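Local coordinates for protein reducing-end xylose-releasing exo-oligoxylanase Rex8A (Paenibacillus barcinonensis, PDB 6SUD) that hydrolyses xylooligosaccharides as a family 8 glycoside hydrolase, releasing xylose from their reducing ends during xylan breakdown, at residues 79-84 with 375-380. The protein carries 1 engineered substitution. Sequence-based numbering, arbitrary orientation.
Sequences AVQMDK and GNYRVY. With EDO (1,2-ethanediol), chain H.
With CG of Q81 anti to its own carbonyl carbon (chi1 -67°) and the chain bent at chi2, the carboxamide of Q81 leaves the last turn of its helix and meets the backbone of R378 end-on. Both polar atoms of the amide serve the same residue. R378 N donates to Q81 OE1 at 2.9 Å, almost straight at the hydrogen but from above the carbonyl plane, 38° out of it. Q81 NE2 returns a bond to R378 O, also 2.9 Å, lying flat in the amide plane. Held at both its oxygen and its nitrogen, the buried amide has its rotation fixed. Two tyrosines flank it: Y380 brings the edge of its ring, CE2 standing 3.4 Å from Q81 OE1, while CD1 of Y377 lies 3.6 Å from Q81 NE2, the ring and amide planes turned 60° apart. A leucine at Q81 would probably leave both R378 N and R378 O without their mates and the irregular 375-380 segment less firmly tied. R378 turns its side chain back on its own loop, NE and NH2 both gripping G375 O, the carbonyl of a Schellman turn. The contact thus joins the C-terminal end of helix 69-81 to the loop following helix 359-373; F139 of helix 127-144 and L371 of helix 359-373 also touch Q81, and L275 of helix 268-280 packs on Y377.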
loop_
_atom_site.group_PDB
_atom_site.type_symbol
_atom_site.label_atom_id
_atom_site.label_comp_id
_atom_site.label_asym_id
_atom_site.label_seq_id
_atom_site.Cartn_x
_atom_site.Cartn_y
_atom_site.Cartn_z
ATOM N N ALA A 79 3.052 1.233 -11.901
ATOM C CA ALA A 79 2.980 1.337 -13.387
ATOM C C ALA A 79 2.149 2.565 -13.758
ATOM O O ALA A 79 2.590 3.318 -14.655
ATOM C CB ALA A 79 2.464 0.097 -14.071
ATOM N N VAL A 80 0.997 2.749 -13.119
ATOM C CA VAL A 80 0.059 3.825 -13.545
ATOM C C VAL A 80 0.624 5.168 -13.070
ATOM O O VAL A 80 0.603 6.110 -13.873
ATOM C CB VAL A 80 -1.413 3.563 -13.155
ATOM C CG1 VAL A 80 -1.682 3.557 -11.655
ATOM C CG2 VAL A 80 -2.305 4.551 -13.869
ATOM N N GLN A 81 1.248 5.233 -11.883
ATOM C CA GLN A 81 1.914 6.470 -11.377
ATOM C C GLN A 81 3.091 6.851 -12.290
ATOM O O GLN A 81 3.337 8.056 -12.459
ATOM C CB GLN A 81 2.363 6.286 -9.928
ATOM C CG GLN A 81 1.202 6.160 -8.952
ATOM C CD GLN A 81 0.419 7.437 -8.783
ATOM O OE1 GLN A 81 0.895 8.527 -9.081
ATOM N NE2 GLN A 81 -0.794 7.314 -8.262
ATOM N N MET A 82 3.734 5.879 -12.933
ATOM C CA MET A 82 4.912 6.129 -13.809
ATOM C C MET A 82 4.481 6.196 -15.281
ATOM O O MET A 82 5.371 6.355 -16.136
ATOM C CB MET A 82 5.968 5.034 -13.637
ATOM C CG MET A 82 6.685 5.019 -12.301
ATOM S SD MET A 82 7.750 6.479 -12.129
ATOM C CE MET A 82 8.915 6.203 -13.461
ATOM N N ASP A 83 3.175 6.137 -15.564
ATOM C CA ASP A 83 2.610 6.204 -16.939
ATOM C C ASP A 83 3.202 5.054 -17.772
ATOM O O ASP A 83 3.678 5.302 -18.929
ATOM C CB ASP A 83 2.853 7.586 -17.554
ATOM C CG ASP A 83 2.085 7.844 -18.836
ATOM O OD1 ASP A 83 1.126 7.101 -19.101
ATOM O OD2 ASP A 83 2.448 8.792 -19.564
ATOM N N LYS A 84 3.162 3.838 -17.231
ATOM C CA LYS A 84 3.772 2.639 -17.875
ATOM C C LYS A 84 2.674 1.624 -18.189
ATOM O O LYS A 84 2.537 0.606 -17.484
ATOM C CB LYS A 84 4.903 2.067 -17.022
ATOM C CG LYS A 84 6.025 3.056 -16.757
ATOM C CD LYS A 84 7.036 3.168 -17.860
ATOM C CE LYS A 84 8.266 3.955 -17.459
ATOM N NZ LYS A 84 9.203 4.130 -18.594
ATOM N N GLY A 375 7.140 14.044 -5.386
ATOM C CA GLY A 375 5.846 14.673 -5.718
ATOM C C GLY A 375 5.163 13.998 -6.900
ATOM O O GLY A 375 4.413 14.692 -7.617
ATOM N N ASN A 376 5.369 12.691 -7.075
ATOM C CA ASN A 376 4.863 11.918 -8.242
ATOM C C ASN A 376 3.869 10.829 -7.802
ATOM O O ASN A 376 3.505 9.987 -8.642
ATOM C CB ASN A 376 6.028 11.360 -9.055
ATOM C CG ASN A 376 6.741 12.477 -9.784
ATOM O OD1 ASN A 376 6.107 13.216 -10.534
ATOM N ND2 ASN A 376 8.038 12.637 -9.551
ATOM N N TYR A 377 3.442 10.801 -6.540
ATOM C CA TYR A 377 2.382 9.858 -6.090
ATOM C C TYR A 377 1.087 10.658 -6.077
ATOM O O TYR A 377 0.816 11.320 -5.054
ATOM C CB TYR A 377 2.699 9.244 -4.728
ATOM C CG TYR A 377 2.070 7.902 -4.440
ATOM C CD1 TYR A 377 0.893 7.488 -5.043
ATOM C CD2 TYR A 377 2.620 7.078 -3.472
ATOM C CE1 TYR A 377 0.303 6.276 -4.723
ATOM C CE2 TYR A 377 2.039 5.866 -3.134
ATOM C CZ TYR A 377 0.880 5.454 -3.771
ATOM O OH TYR A 377 0.299 4.261 -3.456
ATOM N N ARG A 378 0.368 10.656 -7.199
ATOM C CA ARG A 378 -0.701 11.651 -7.469
ATOM C C ARG A 378 -2.067 10.995 -7.647
ATOM O O ARG A 378 -2.165 9.797 -7.983
ATOM C CB ARG A 378 -0.373 12.466 -8.721
ATOM C CG ARG A 378 0.995 13.123 -8.653
ATOM C CD ARG A 378 1.279 14.006 -9.840
ATOM N NE ARG A 378 2.507 14.752 -9.614
ATOM C CZ ARG A 378 2.934 15.754 -10.374
ATOM N NH1 ARG A 378 2.224 16.141 -11.425
ATOM N NH2 ARG A 378 4.080 16.351 -10.093
ATOM N N VAL A 379 -3.084 11.805 -7.434
ATOM C CA VAL A 379 -4.478 11.458 -7.806
ATOM C C VAL A 379 -4.598 11.719 -9.299
ATOM O O VAL A 379 -4.341 12.869 -9.694
ATOM C CB VAL A 379 -5.482 12.328 -7.035
ATOM C CG1 VAL A 379 -6.912 12.027 -7.443
ATOM C CG2 VAL A 379 -5.308 12.207 -5.539
ATOM N N TYR A 380 -5.046 10.735 -10.072
ATOM C CA TYR A 380 -5.404 10.911 -11.507
ATOM C C TYR A 380 -6.927 11.020 -11.649
ATOM O O TYR A 380 -7.629 10.010 -11.487
ATOM C CB TYR A 380 -4.755 9.809 -12.336
ATOM C CG TYR A 380 -3.279 10.069 -12.428
ATOM C CD1 TYR A 380 -2.791 11.007 -13.320
ATOM C CD2 TYR A 380 -2.396 9.491 -11.532
ATOM C CE1 TYR A 380 -1.442 11.312 -13.372
ATOM C CE2 TYR A 380 -1.042 9.776 -11.584
ATOM C CZ TYR A 380 -0.569 10.700 -12.495
ATOM O OH TYR A 380 0.756 11.017 -12.565
HETATM C C1 EDO H . 4.372 1.723 -21.366
HETATM O O1 EDO H . 5.634 1.129 -21.085
HETATM C C2 EDO H . 4.361 3.162 -21.062
HETATM O O2 EDO H . 3.312 3.901 -21.664
#